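Local coordinates for protein exodeoxyribonuclease III (Methanosarcina mazei, PDB 5J8N) that probably cleaves DNA at abasic sites and trims double-stranded DNA from 3' ends, as a magnesium-binding nuclease of the AP/ExoA repair family, at residues Y189-R194 with Y223-E228; R194-E199 with E232-A237; V152-K157 with A179-F184; G143-I148 with E228-N233. The protein carries 3 engineered substitutions. All blocks are in the same frame, centred on the assembly; numbering follows the deposited sequence.

From the N terminus, the 143-148 segment leads into strand 146-149, which runs on to the loop 152-157. Interaction 3 closes the first loop when helix 175-186 folds back over 152-157. The chain then enters strand 189-191 and helix 192-196, and interaction 1 pairs that strand with strand 218-227, in the sheet of strand 146-149. Interaction 2 crosses it: its segments alternate with those of interaction 1, share Arg194, and bring helix 192-196 to strand 234-239 of the second sheet. Interaction 4 spans the longest interval, from 143-148 to 228-233, and encloses interactions 1 and 3. Glu228 belongs to interactions 1 and 4, Glu232 and Asn233 to interactions 2 and 4.

Interaction 1: Y189-R194 with Y223-E228; sequences YLDSFR and YVFVSE
With chi1 at 64°, Ser192 holds OG between its backbone N and carbonyl carbon and brings it to Val224 O; Asp191, CG anti to its backbone N (chi1 178°), sets its carboxylate at the edge of the Tyr223 ring. The frame is an antiparallel strand pair of the DNase I-like fold. Leu190 and Val226 form its hydrogen-bonded pair, Leu190 N to Val226 O at 2.8 Å and Val226 N to Leu190 O at 3.0 Å. Their side chains share a face, Leu190 CB lying 4.0 Å from Val226 CG2. Tyr189, Asp191, Phe225 and Ser227 occupy the other face. There the Asp191 and Tyr223 planes stand 61° apart; Asp191 OD2 forms a salt bridge with Arg220, a water held by Phe193 N and Val224 N donates to OD1, and Tyr223 OH hydrogen-bonds to Thr154 O. Where 189-194 turns into a short, weakly bonded helix, Val224 O takes two donors: Ser192 N nearly along the C=O axis at 3.0 Å, and Ser192 OG from above the carbonyl plane at 2.6 Å.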
loop_
_atom_site.group_PDB
_atom_site.type_symbol
_atom_site.label_atom_id
_atom_site.label_comp_id
_atom_site.label_asym_id
_atom_site.label_seq_id
_atom_site.Cartn_x
_atom_site.Cartn_y
_atom_site.Cartn_z
ATOM N N TYR A 189 8.053 6.937 -12.267
ATOM C CA TYR A 189 7.990 6.020 -11.161
ATOM C C TYR A 189 8.019 4.604 -11.723
ATOM O O TYR A 189 7.548 4.368 -12.852
ATOM C CB TYR A 189 6.726 6.232 -10.297
ATOM C CG TYR A 189 6.601 7.647 -9.741
ATOM C CD1 TYR A 189 5.984 8.643 -10.476
ATOM C CD2 TYR A 189 7.063 7.953 -8.442
ATOM C CE1 TYR A 189 5.883 9.917 -9.989
ATOM C CE2 TYR A 189 6.968 9.244 -7.954
ATOM C CZ TYR A 189 6.350 10.196 -8.722
ATOM O OH TYR A 189 6.218 11.486 -8.231
ATOM N N LEU A 190 8.466 3.672 -10.886
ATOM C CA LEU A 190 8.597 2.258 -11.256
ATOM C C LEU A 190 7.737 1.387 -10.412
ATOM O O LEU A 190 7.689 1.565 -9.172
ATOM C CB LEU A 190 10.064 1.798 -11.091
ATOM C CG LEU A 190 11.052 2.640 -11.845
ATOM C CD1 LEU A 190 12.475 2.148 -11.521
ATOM C CD2 LEU A 190 10.772 2.566 -13.348
ATOM N N ASP A 191 7.035 0.434 -11.037
ATOM C CA ASP A 191 6.306 -0.633 -10.338
ATOM C C ASP A 191 7.367 -1.670 -9.915
ATOM O O ASP A 191 7.933 -2.405 -10.740
ATOM C CB ASP A 191 5.246 -1.204 -11.295
ATOM C CG ASP A 191 4.459 -2.331 -10.749
ATOM O OD1 ASP A 191 4.823 -2.935 -9.733
ATOM O OD2 ASP A 191 3.426 -2.656 -11.361
ATOM N N SER A 192 7.711 -1.696 -8.639
ATOM C CA SER A 192 8.913 -2.448 -8.234
ATOM C C SER A 192 8.815 -3.953 -8.577
ATOM O O SER A 192 9.816 -4.539 -9.012
ATOM C CB SER A 192 9.243 -2.228 -6.747
ATOM O OG SER A 192 8.218 -2.722 -5.923
ATOM N N PHE A 193 7.645 -4.573 -8.348
ATOM C CA PHE A 193 7.548 -5.991 -8.690
ATOM C C PHE A 193 7.937 -6.272 -10.113
ATOM O O PHE A 193 8.643 -7.234 -10.406
ATOM C CB PHE A 193 6.138 -6.481 -8.410
ATOM C CG PHE A 193 6.004 -7.971 -8.561
ATOM C CD1 PHE A 193 6.540 -8.829 -7.606
ATOM C CD2 PHE A 193 5.370 -8.483 -9.681
ATOM C CE1 PHE A 193 6.447 -10.210 -7.762
ATOM C CE2 PHE A 193 5.251 -9.867 -9.870
ATOM C CZ PHE A 193 5.813 -10.746 -8.910
ATOM N N ARG A 194 7.518 -5.385 -11.024
ATOM C CA ARG A 194 7.796 -5.534 -12.449
ATOM C C ARG A 194 9.217 -5.145 -12.854
ATOM O O ARG A 194 9.626 -5.412 -13.981
ATOM C CB ARG A 194 6.761 -4.716 -13.260
ATOM C CG ARG A 194 5.335 -5.245 -13.142
ATOM C CD ARG A 194 5.211 -6.744 -13.492
ATOM N NE ARG A 194 3.813 -7.169 -13.395
ATOM C CZ ARG A 194 3.472 -8.459 -13.369
ATOM N NH1 ARG A 194 4.398 -9.405 -13.349
ATOM N NH2 ARG A 194 2.202 -8.783 -13.298
ATOM N N TYR A 223 1.040 -2.689 -4.315
ATOM C CA TYR A 223 2.253 -2.349 -5.054
ATOM C C TYR A 223 3.242 -1.628 -4.150
ATOM O O TYR A 223 2.844 -1.037 -3.131
ATOM C CB TYR A 223 1.922 -1.394 -6.206
ATOM C CG TYR A 223 0.917 -1.852 -7.234
ATOM C CD1 TYR A 223 -0.453 -1.856 -6.953
ATOM C CD2 TYR A 223 1.333 -2.175 -8.531
ATOM C CE1 TYR A 223 -1.389 -2.240 -7.905
ATOM C CE2 TYR A 223 0.398 -2.582 -9.513
ATOM C CZ TYR A 223 -0.958 -2.562 -9.174
ATOM O OH TYR A 223 -1.861 -2.893 -10.166
ATOM N N VAL A 224 4.496 -1.653 -4.554
ATOM C CA VAL A 224 5.426 -0.650 -4.025
ATOM C C VAL A 224 6.024 0.026 -5.228
ATOM O O VAL A 224 6.645 -0.604 -6.099
ATOM C CB VAL A 224 6.526 -1.210 -3.090
ATOM C CG1 VAL A 224 7.303 -0.057 -2.474
ATOM C CG2 VAL A 224 5.929 -2.111 -1.989
ATOM N N PHE A 225 5.848 1.337 -5.330
ATOM C CA PHE A 225 6.425 2.158 -6.383
ATOM C C PHE A 225 7.627 2.897 -5.874
ATOM O O PHE A 225 7.695 3.233 -4.676
ATOM C CB PHE A 225 5.417 3.177 -6.900
ATOM C CG PHE A 225 4.103 2.576 -7.307
ATOM C CD1 PHE A 225 3.969 1.951 -8.554
ATOM C CD2 PHE A 225 3.046 2.623 -6.455
ATOM C CE1 PHE A 225 2.723 1.395 -8.936
ATOM C CE2 PHE A 225 1.795 2.077 -6.820
ATOM C CZ PHE A 225 1.660 1.437 -8.066
ATOM N N VAL A 226 8.580 3.122 -6.746
ATOM C CA VAL A 226 9.725 4.010 -6.384
ATOM C C VAL A 226 9.898 5.042 -7.458
ATOM O O VAL A 226 9.668 4.799 -8.647
ATOM C CB VAL A 226 11.038 3.239 -6.152
ATOM C CG1 VAL A 226 10.866 2.241 -4.964
ATOM C CG2 VAL A 226 11.537 2.521 -7.435
ATOM N N SER A 227 10.310 6.237 -7.060
ATOM C CA SER A 227 10.773 7.202 -8.053
ATOM C C SER A 227 12.006 6.648 -8.763
ATOM O O SER A 227 12.775 5.853 -8.205
ATOM C CB SER A 227 11.081 8.541 -7.393
ATOM O OG SER A 227 11.894 8.339 -6.231
ATOM N N GLU A 228 12.183 7.061 -10.007
ATOM C CA GLU A 228 13.265 6.549 -10.844
ATOM C C GLU A 228 14.633 6.696 -10.212
ATOM O O GLU A 228 15.508 5.858 -10.452
ATOM C CB GLU A 228 13.230 7.296 -12.213
ATOM C CG GLU A 228 14.468 7.129 -13.087
ATOM C CD GLU A 228 14.605 5.736 -13.607
ATOM O OE1 GLU A 228 15.766 5.306 -13.854
ATOM O OE2 GLU A 228 13.549 5.080 -13.788
HETATM O O HOH W 1 5.030 -3.368 -7.038
#

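Interaction 2: R194-E199 with E232-A237; sequences RMFNPE and ENVKSA
No hydrogen bond links 194-199 to 232-237; the aromatic ring of Phe196, an exposed residue, instead lies against the backbone of a strand. With CG anti to the carbonyl carbon (chi1 -56°), the ring extends alongside 234-237. Its CZ is 3.5 Å from Val234 O, which sits at the ring edge in plane, while CE2 touches Val234 CG1 at 3.7 Å and CD2 meets Ala237 CB at 4.0 Å. Met195 CB packs over one face of the same ring. The Met195 chain, extended through chi2 and bent at chi3 (68°), carries its methyl CE to within 4.0 Å of Val234 CB. Lys235 and Ser236 form a classic beta bulge opposite Glu254 on strand 251-256, and Ser236 OG is hydrogen-bonded to the Glu254 carboxylate. The contact joins the short, weakly bonded helix 192-196 to strand 234-239, an outermost strand of the six-stranded sheet. Beyond Phe196 the chain makes an Asx turn, Asn197 OD1 accepting from Glu199 N at 2.8 Å. Arg194 NH1 grips this turn through two carbonyls, Asn197 O at 2.9 Å and Glu199 O at 2.8 Å, both in its guanidinium plane, while NH2 makes a salt bridge to Asp160.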
loop_
_atom_site.group_PDB
_atom_site.type_symbol
_atom_site.label_atom_id
_atom_site.label_comp_id
_atom_site.label_asym_id
_atom_site.label_seq_id
_atom_site.Cartn_x
_atom_site.Cartn_y
_atom_site.Cartn_z
ATOM N N ARG A 194 7.518 -5.385 -11.024
ATOM C CA ARG A 194 7.796 -5.534 -12.449
ATOM C C ARG A 194 9.217 -5.145 -12.854
ATOM O O ARG A 194 9.626 -5.412 -13.981
ATOM C CB ARG A 194 6.761 -4.716 -13.260
ATOM C CG ARG A 194 5.335 -5.245 -13.142
ATOM C CD ARG A 194 5.211 -6.744 -13.492
ATOM N NE ARG A 194 3.813 -7.169 -13.395
ATOM C CZ ARG A 194 3.472 -8.459 -13.369
ATOM N NH1 ARG A 194 4.398 -9.405 -13.349
ATOM N NH2 ARG A 194 2.202 -8.783 -13.298
ATOM N N MET A 195 10.002 -4.582 -11.941
ATOM C CA MET A 195 11.434 -4.420 -12.205
ATOM C C MET A 195 12.109 -5.764 -12.356
ATOM O O MET A 195 13.125 -5.849 -13.031
ATOM C CB MET A 195 12.126 -3.644 -11.087
ATOM C CG MET A 195 11.694 -2.184 -11.055
ATOM S SD MET A 195 12.360 -1.328 -9.625
ATOM C CE MET A 195 14.095 -1.341 -10.086
ATOM N N PHE A 196 11.562 -6.821 -11.753
ATOM C CA PHE A 196 12.274 -8.108 -11.746
ATOM C C PHE A 196 11.441 -9.266 -12.315
ATOM O O PHE A 196 12.012 -10.262 -12.758
ATOM C CB PHE A 196 12.689 -8.498 -10.318
ATOM C CG PHE A 196 13.517 -7.456 -9.619
ATOM C CD1 PHE A 196 14.878 -7.337 -9.830
ATOM C CD2 PHE A 196 12.902 -6.613 -8.738
ATOM C CE1 PHE A 196 15.606 -6.359 -9.168
ATOM C CE2 PHE A 196 13.599 -5.636 -8.087
ATOM C CZ PHE A 196 14.960 -5.525 -8.286
ATOM N N ASN A 197 10.112 -9.161 -12.286
ATOM C CA ASN A 197 9.266 -10.292 -12.624
ATOM C C ASN A 197 8.160 -9.898 -13.575
ATOM O O ASN A 197 7.238 -9.170 -13.170
ATOM C CB ASN A 197 8.668 -10.893 -11.353
ATOM C CG ASN A 197 7.955 -12.226 -11.627
ATOM O OD1 ASN A 197 7.586 -12.529 -12.771
ATOM N ND2 ASN A 197 7.832 -13.060 -10.609
ATOM N N PRO A 198 8.247 -10.360 -14.816
ATOM C CA PRO A 198 7.245 -10.044 -15.836
ATOM C C PRO A 198 6.058 -10.987 -15.891
ATOM O O PRO A 198 5.176 -10.754 -16.739
ATOM C CB PRO A 198 8.048 -10.183 -17.128
ATOM C CG PRO A 198 8.969 -11.307 -16.831
ATOM C CD PRO A 198 9.386 -11.117 -15.397
ATOM N N GLU A 199 6.021 -11.996 -15.037
ATOM C CA GLU A 199 5.084 -13.101 -15.233
ATOM C C GLU A 199 3.711 -12.813 -14.625
ATOM O O GLU A 199 3.554 -12.052 -13.646
ATOM C CB GLU A 199 5.660 -14.379 -14.646
ATOM C CG GLU A 199 6.990 -14.748 -15.279
ATOM C CD GLU A 199 7.646 -15.974 -14.639
ATOM O OE1 GLU A 199 7.085 -16.565 -13.691
ATOM O OE2 GLU A 199 8.735 -16.361 -15.102
ATOM N N GLU A 232 18.543 1.984 -8.758
ATOM C CA GLU A 232 19.705 1.146 -8.482
ATOM C C GLU A 232 19.715 0.701 -7.020
ATOM O O GLU A 232 20.503 -0.179 -6.633
ATOM C CB GLU A 232 20.977 1.888 -8.801
ATOM C CG GLU A 232 21.009 2.449 -10.206
ATOM C CD GLU A 232 20.670 1.434 -11.277
ATOM O OE1 GLU A 232 21.055 0.251 -11.138
ATOM O OE2 GLU A 232 20.024 1.827 -12.277
ATOM N N ASN A 233 18.875 1.332 -6.209
ATOM C CA ASN A 233 18.746 0.932 -4.787
ATOM C C ASN A 233 17.827 -0.234 -4.526
ATOM O O ASN A 233 17.858 -0.816 -3.430
ATOM C CB ASN A 233 18.276 2.131 -3.963
ATOM C CG ASN A 233 19.244 3.283 -4.077
ATOM O OD1 ASN A 233 18.942 4.277 -4.768
ATOM N ND2 ASN A 233 20.408 3.161 -3.462
ATOM N N VAL A 234 16.958 -0.543 -5.479
ATOM C CA VAL A 234 16.015 -1.633 -5.283
ATOM C C VAL A 234 16.676 -2.959 -5.560
ATOM O O VAL A 234 17.131 -3.240 -6.677
ATOM C CB VAL A 234 14.770 -1.512 -6.188
ATOM C CG1 VAL A 234 13.807 -2.651 -5.892
ATOM C CG2 VAL A 234 14.073 -0.166 -6.026
ATOM N N LYS A 235 16.779 -3.801 -4.523
ATOM C CA LYS A 235 17.476 -5.067 -4.709
ATOM C C LYS A 235 16.539 -6.237 -4.874
ATOM O O LYS A 235 16.988 -7.273 -5.381
ATOM C CB LYS A 235 18.389 -5.306 -3.532
ATOM C CG LYS A 235 19.424 -4.202 -3.328
ATOM C CD LYS A 235 20.199 -3.954 -4.594
ATOM C CE LYS A 235 21.194 -2.793 -4.471
ATOM N NZ LYS A 235 22.007 -2.626 -5.725
ATOM N N SER A 236 15.305 -6.134 -4.417
ATOM C CA SER A 236 14.349 -7.209 -4.615
ATOM C C SER A 236 12.968 -6.614 -4.473
ATOM O O SER A 236 12.811 -5.529 -3.893
ATOM C CB SER A 236 14.519 -8.357 -3.573
ATOM O OG SER A 236 13.997 -7.949 -2.346
ATOM N N ALA A 237 11.953 -7.303 -5.004
ATOM C CA ALA A 237 10.550 -6.903 -4.834
ATOM C C ALA A 237 9.709 -8.175 -4.827
ATOM O O ALA A 237 9.922 -9.052 -5.669
ATOM C CB ALA A 237 10.126 -5.981 -5.997
#

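Interaction 3: V152-K157 with A179-F184; sequences VNTAHK and AWMDKF
Met181 fills the tightly packed side of this contact between loop 152-157 and segment 179-184 of helix 175-186. Its CB lies over one face of the His156 ring in a CH-pi contact, 3.9 Å from its centroid; the bend at chi3 (71°) turns CE back, and SD and CE both lie 3.8 Å from His156 CB. SD also meets Thr154 CG2 at 3.8 Å, and Val152 CG1 approaches it tip to tip at 4.0 Å. The open side is polar, made by exposed Asp182 and the Lys157 amine: His156, with CG anti to its backbone N (chi1 -174°), donates from NE2 to Asp182 OD1 at 2.7 Å, from above the carboxylate plane. The carboxylate charge could favour a protonated imidazole, tempered by Lys157, whose NZ a water bridges to the same OD1. Asn153, predicted to bind metal and stabilise the transition state, belongs to this loop. The loop follows strand 146-149 and is covered by helix 175-186; Val152 and Met181 touch Tyr223 of strand 218-227, and Trp180 stacks on Tyr129 of helix 119-141.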
loop_
_atom_site.group_PDB
_atom_site.type_symbol
_atom_site.label_atom_id
_atom_site.label_comp_id
_atom_site.label_asym_id
_atom_site.label_seq_id
_atom_site.Cartn_x
_atom_site.Cartn_y
_atom_site.Cartn_z
ATOM N N VAL A 152 -3.583 0.017 -4.119
ATOM C CA VAL A 152 -3.990 0.959 -5.167
ATOM C C VAL A 152 -5.444 0.681 -5.561
ATOM O O VAL A 152 -6.089 1.525 -6.194
ATOM C CB VAL A 152 -3.004 0.787 -6.342
ATOM C CG1 VAL A 152 -3.401 1.620 -7.565
ATOM C CG2 VAL A 152 -1.596 1.158 -5.863
ATOM N N ASN A 153 -5.968 -0.514 -5.249
ATOM C CA ASN A 153 -7.346 -0.878 -5.614
ATOM C C ASN A 153 -7.585 -0.866 -7.121
ATOM O O ASN A 153 -8.741 -0.783 -7.562
ATOM C CB ASN A 153 -8.392 -0.006 -4.871
ATOM C CG ASN A 153 -8.907 -0.681 -3.620
ATOM O OD1 ASN A 153 -9.323 -1.837 -3.672
ATOM N ND2 ASN A 153 -8.793 -0.005 -2.475
ATOM N N THR A 154 -6.498 -1.074 -7.890
ATOM C CA THR A 154 -6.573 -1.232 -9.343
ATOM C C THR A 154 -5.525 -2.221 -9.793
ATOM O O THR A 154 -4.397 -2.190 -9.249
ATOM C CB THR A 154 -6.323 0.147 -10.067
ATOM O OG1 THR A 154 -7.342 1.074 -9.665
ATOM C CG2 THR A 154 -6.398 0.011 -11.590
ATOM N N ALA A 155 -5.900 -3.110 -10.722
ATOM C CA ALA A 155 -4.956 -3.992 -11.409
ATOM C C ALA A 155 -4.533 -3.276 -12.682
ATOM O O ALA A 155 -5.372 -2.945 -13.516
ATOM C CB ALA A 155 -5.645 -5.364 -11.725
ATOM N N HIS A 156 -3.218 -3.056 -12.830
ATOM C CA HIS A 156 -2.754 -2.142 -13.870
ATOM C C HIS A 156 -3.024 -2.682 -15.268
ATOM O O HIS A 156 -3.605 -1.983 -16.132
ATOM C CB HIS A 156 -1.261 -1.891 -13.660
ATOM C CG HIS A 156 -0.693 -0.865 -14.571
ATOM N ND1 HIS A 156 0.670 -0.676 -14.697
ATOM C CD2 HIS A 156 -1.282 0.006 -15.422
ATOM C CE1 HIS A 156 0.887 0.282 -15.587
ATOM N NE2 HIS A 156 -0.276 0.713 -16.040
ATOM N N LYS A 157 -2.595 -3.912 -15.534
ATOM C CA LYS A 157 -2.597 -4.505 -16.879
ATOM C C LYS A 157 -3.371 -5.829 -16.830
ATOM O O LYS A 157 -3.675 -6.349 -15.741
ATOM C CB LYS A 157 -1.157 -4.738 -17.411
ATOM C CG LYS A 157 -0.349 -3.452 -17.499
ATOM C CD LYS A 157 1.093 -3.754 -17.932
ATOM C CE LYS A 157 1.969 -2.521 -17.973
ATOM N NZ LYS A 157 1.823 -1.802 -19.281
ATOM N N ALA A 179 -5.528 3.792 -17.006
ATOM C CA ALA A 179 -4.895 4.906 -17.731
ATOM C C ALA A 179 -4.230 5.801 -16.697
ATOM O O ALA A 179 -3.150 6.375 -16.948
ATOM C CB ALA A 179 -5.905 5.680 -18.565
ATOM N N TRP A 180 -4.874 5.994 -15.550
ATOM C CA TRP A 180 -4.238 6.827 -14.531
ATOM C C TRP A 180 -2.930 6.177 -14.086
ATOM O O TRP A 180 -1.932 6.880 -13.888
ATOM C CB TRP A 180 -5.156 7.096 -13.323
ATOM C CG TRP A 180 -4.374 7.859 -12.296
ATOM C CD1 TRP A 180 -4.162 9.211 -12.276
ATOM C CD2 TRP A 180 -3.571 7.311 -11.235
ATOM N NE1 TRP A 180 -3.300 9.527 -11.237
ATOM C CE2 TRP A 180 -2.937 8.382 -10.586
ATOM C CE3 TRP A 180 -3.384 6.028 -10.741
ATOM C CZ2 TRP A 180 -2.106 8.206 -9.463
ATOM C CZ3 TRP A 180 -2.553 5.833 -9.627
ATOM C CH2 TRP A 180 -1.899 6.937 -9.007
ATOM N N MET A 181 -2.895 4.851 -13.901
ATOM C CA MET A 181 -1.642 4.194 -13.533
ATOM C C MET A 181 -0.578 4.401 -14.614
ATOM O O MET A 181 0.595 4.645 -14.291
ATOM C CB MET A 181 -1.900 2.737 -13.281
ATOM C CG MET A 181 -2.758 2.484 -11.997
ATOM S SD MET A 181 -2.722 0.786 -11.432
ATOM C CE MET A 181 -1.054 0.685 -10.831
ATOM N N ASP A 182 -0.959 4.360 -15.889
ATOM C CA ASP A 182 -0.017 4.643 -16.964
ATOM C C ASP A 182 0.578 6.045 -16.758
ATOM O O ASP A 182 1.804 6.248 -16.889
ATOM C CB ASP A 182 -0.686 4.597 -18.332
ATOM C CG ASP A 182 -1.114 3.193 -18.773
ATOM O OD1 ASP A 182 -0.498 2.172 -18.331
ATOM O OD2 ASP A 182 -2.058 3.135 -19.612
ATOM N N LYS A 183 -0.293 7.022 -16.490
ATOM C CA LYS A 183 0.111 8.435 -16.357
ATOM C C LYS A 183 1.054 8.575 -15.151
ATOM O O LYS A 183 2.079 9.263 -15.247
ATOM C CB LYS A 183 -1.119 9.301 -16.197
ATOM C CG LYS A 183 -0.818 10.782 -15.973
ATOM C CD LYS A 183 -2.157 11.448 -15.601
ATOM C CE LYS A 183 -1.959 12.928 -15.282
ATOM N NZ LYS A 183 -3.279 13.583 -14.971
ATOM N N PHE A 184 0.725 7.920 -14.040
ATOM C CA PHE A 184 1.566 7.937 -12.846
ATOM C C PHE A 184 2.979 7.399 -13.185
ATOM O O PHE A 184 3.981 8.067 -12.958
ATOM C CB PHE A 184 0.846 7.091 -11.788
ATOM C CG PHE A 184 1.650 6.737 -10.551
ATOM C CD1 PHE A 184 2.601 7.594 -9.999
ATOM C CD2 PHE A 184 1.371 5.535 -9.906
ATOM C CE1 PHE A 184 3.290 7.227 -8.819
ATOM C CE2 PHE A 184 2.058 5.181 -8.746
ATOM C CZ PHE A 184 3.006 6.029 -8.223
HETATM O O HOH W 2 -0.638 -0.188 -19.540
#

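Interaction 4: G143-I148 with E228-N233; sequences GKKLVI and ENLREN
Asn229 and Leu230, adjacent residues of a 3-10 turn, grip 143-148 in different ways. Asn229 places CG in the crowded position between backbone N and carbonyl carbon (chi1 58°), carrying its amide to Lys144. ND2 donates to Lys144 O at 3.1 Å along a fairly straight N-H line (165°), yet from above the carbonyl plane. OD1 is hydrogen-bonded to Ser227 OG, so the amide's flip is fixed. Leu230 turns CG anti to the carbonyl carbon (chi1 -78°) with chi2 extended, and its branches divide: CD1 reaches Val147 CG2 at 3.7 Å and Leu146 O at 3.5 Å, while CD2 lies 3.8 Å from Lys145 CB. Lys145 crosses both residues at about a right angle, its chi2 between staggered positions; with the bend at chi3 this leads the chain past Leu230, and the amine hydrogen-bonds to Asp104 O. Arg231 clasps Glu228 side-on, NE meeting OE1 in a straight, in-plane bond of 2.8 Å and NH2 meeting OE2 in a more bent one. Gly143 ends helix 119-141 in a Schellman motif, and the approach to strand 146-149 packs on the 3-10 link between strands 218-227 and 234-239, one from each sheet of the DNase I-like fold.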
loop_
_atom_site.group_PDB
_atom_site.type_symbol
_atom_site.label_atom_id
_atom_site.label_comp_id
_atom_site.label_asym_id
_atom_site.label_seq_id
_atom_site.Cartn_x
_atom_site.Cartn_y
_atom_site.Cartn_z
ATOM N N GLY A 143 13.716 16.675 -5.334
ATOM C CA GLY A 143 14.832 15.737 -5.303
ATOM C C GLY A 143 14.621 14.647 -4.246
ATOM O O GLY A 143 15.558 13.907 -3.985
ATOM N N LYS A 144 13.443 14.516 -3.655
ATOM C CA LYS A 144 13.215 13.420 -2.742
ATOM C C LYS A 144 13.321 12.113 -3.490
ATOM O O LYS A 144 12.997 12.020 -4.684
ATOM C CB LYS A 144 11.827 13.526 -2.085
ATOM C CG LYS A 144 11.610 14.746 -1.223
ATOM C CD LYS A 144 12.650 14.895 -0.173
ATOM C CE LYS A 144 12.287 16.046 0.759
ATOM N NZ LYS A 144 13.334 16.297 1.803
ATOM N N LYS A 145 13.687 11.065 -2.744
ATOM C CA LYS A 145 13.593 9.653 -3.191
ATOM C C LYS A 145 12.325 9.130 -2.606
ATOM O O LYS A 145 12.205 9.109 -1.373
ATOM C CB LYS A 145 14.835 8.854 -2.720
ATOM C CG LYS A 145 16.129 9.239 -3.502
ATOM C CD LYS A 145 17.248 9.663 -2.545
ATOM C CE LYS A 145 18.000 8.437 -2.022
ATOM N NZ LYS A 145 18.831 8.653 -0.759
ATOM N N LEU A 146 11.377 8.703 -3.436
ATOM C CA LEU A 146 10.049 8.320 -2.980
ATOM C C LEU A 146 9.817 6.848 -3.058
ATOM O O LEU A 146 10.015 6.235 -4.110
ATOM C CB LEU A 146 8.989 9.004 -3.852
ATOM C CG LEU A 146 8.962 10.512 -3.604
ATOM C CD1 LEU A 146 8.398 11.258 -4.795
ATOM C CD2 LEU A 146 8.158 10.813 -2.357
ATOM N N VAL A 147 9.307 6.278 -1.966
ATOM C CA VAL A 147 8.823 4.909 -1.924
ATOM C C VAL A 147 7.346 5.045 -1.592
ATOM O O VAL A 147 7.002 5.697 -0.590
ATOM C CB VAL A 147 9.545 4.086 -0.844
ATOM C CG1 VAL A 147 8.966 2.677 -0.766
ATOM C CG2 VAL A 147 10.979 4.031 -1.147
ATOM N N ILE A 148 6.474 4.465 -2.406
ATOM C CA ILE A 148 5.041 4.543 -2.195
ATOM C C ILE A 148 4.494 3.155 -2.121
ATOM O O ILE A 148 4.550 2.390 -3.087
ATOM C CB ILE A 148 4.335 5.305 -3.345
ATOM C CG1 ILE A 148 4.959 6.708 -3.475
ATOM C CG2 ILE A 148 2.834 5.393 -3.088
ATOM C CD1 ILE A 148 5.637 6.935 -4.836
ATOM N N GLU A 228 12.183 7.061 -10.007
ATOM C CA GLU A 228 13.265 6.549 -10.844
ATOM C C GLU A 228 14.633 6.696 -10.212
ATOM O O GLU A 228 15.508 5.858 -10.452
ATOM C CB GLU A 228 13.230 7.296 -12.213
ATOM C CG GLU A 228 14.468 7.129 -13.087
ATOM C CD GLU A 228 14.605 5.736 -13.607
ATOM O OE1 GLU A 228 15.766 5.306 -13.854
ATOM O OE2 GLU A 228 13.549 5.080 -13.788
ATOM N N ASN A 229 14.815 7.769 -9.426
ATOM C CA ASN A 229 16.122 7.964 -8.797
ATOM C C ASN A 229 16.463 6.853 -7.773
ATOM O O ASN A 229 17.640 6.747 -7.400
ATOM C CB ASN A 229 16.246 9.338 -8.127
ATOM C CG ASN A 229 15.184 9.587 -7.070
ATOM O OD1 ASN A 229 14.440 8.699 -6.668
ATOM N ND2 ASN A 229 15.123 10.841 -6.590
ATOM N N LEU A 230 15.519 5.972 -7.427
ATOM C CA LEU A 230 15.802 4.819 -6.564
ATOM C C LEU A 230 16.049 3.498 -7.318
ATOM O O LEU A 230 16.297 2.462 -6.685
ATOM C CB LEU A 230 14.644 4.631 -5.594
ATOM C CG LEU A 230 14.628 5.601 -4.408
ATOM C CD1 LEU A 230 13.345 5.441 -3.627
ATOM C CD2 LEU A 230 15.802 5.283 -3.466
ATOM N N ARG A 231 16.089 3.541 -8.644
ATOM C CA ARG A 231 16.203 2.293 -9.439
ATOM C C ARG A 231 17.358 1.418 -8.979
ATOM O O ARG A 231 17.115 0.220 -8.750
ATOM C CB ARG A 231 16.374 2.614 -10.927
ATOM C CG ARG A 231 16.569 1.372 -11.811
ATOM C CD ARG A 231 16.912 1.790 -13.251
ATOM N NE ARG A 231 15.815 2.486 -13.930
ATOM C CZ ARG A 231 14.791 1.849 -14.485
ATOM N NH1 ARG A 231 14.739 0.527 -14.400
ATOM N NH2 ARG A 231 13.826 2.526 -15.098
ATOM N N GLU A 232 18.543 1.984 -8.758
ATOM C CA GLU A 232 19.705 1.146 -8.482
ATOM C C GLU A 232 19.715 0.701 -7.020
ATOM O O GLU A 232 20.503 -0.179 -6.633
ATOM C CB GLU A 232 20.977 1.888 -8.801
ATOM C CG GLU A 232 21.009 2.449 -10.206
ATOM C CD GLU A 232 20.670 1.434 -11.277
ATOM O OE1 GLU A 232 21.055 0.251 -11.138
ATOM O OE2 GLU A 232 20.024 1.827 -12.277
ATOM N N ASN A 233 18.875 1.332 -6.209
ATOM C CA ASN A 233 18.746 0.932 -4.787
ATOM C C ASN A 233 17.827 -0.234 -4.526
ATOM O O ASN A 233 17.858 -0.816 -3.430
ATOM C CB ASN A 233 18.276 2.131 -3.963
ATOM C CG ASN A 233 19.244 3.283 -4.077
ATOM O OD1 ASN A 233 18.942 4.277 -4.768
ATOM N ND2 ASN A 233 20.408 3.161 -3.462
#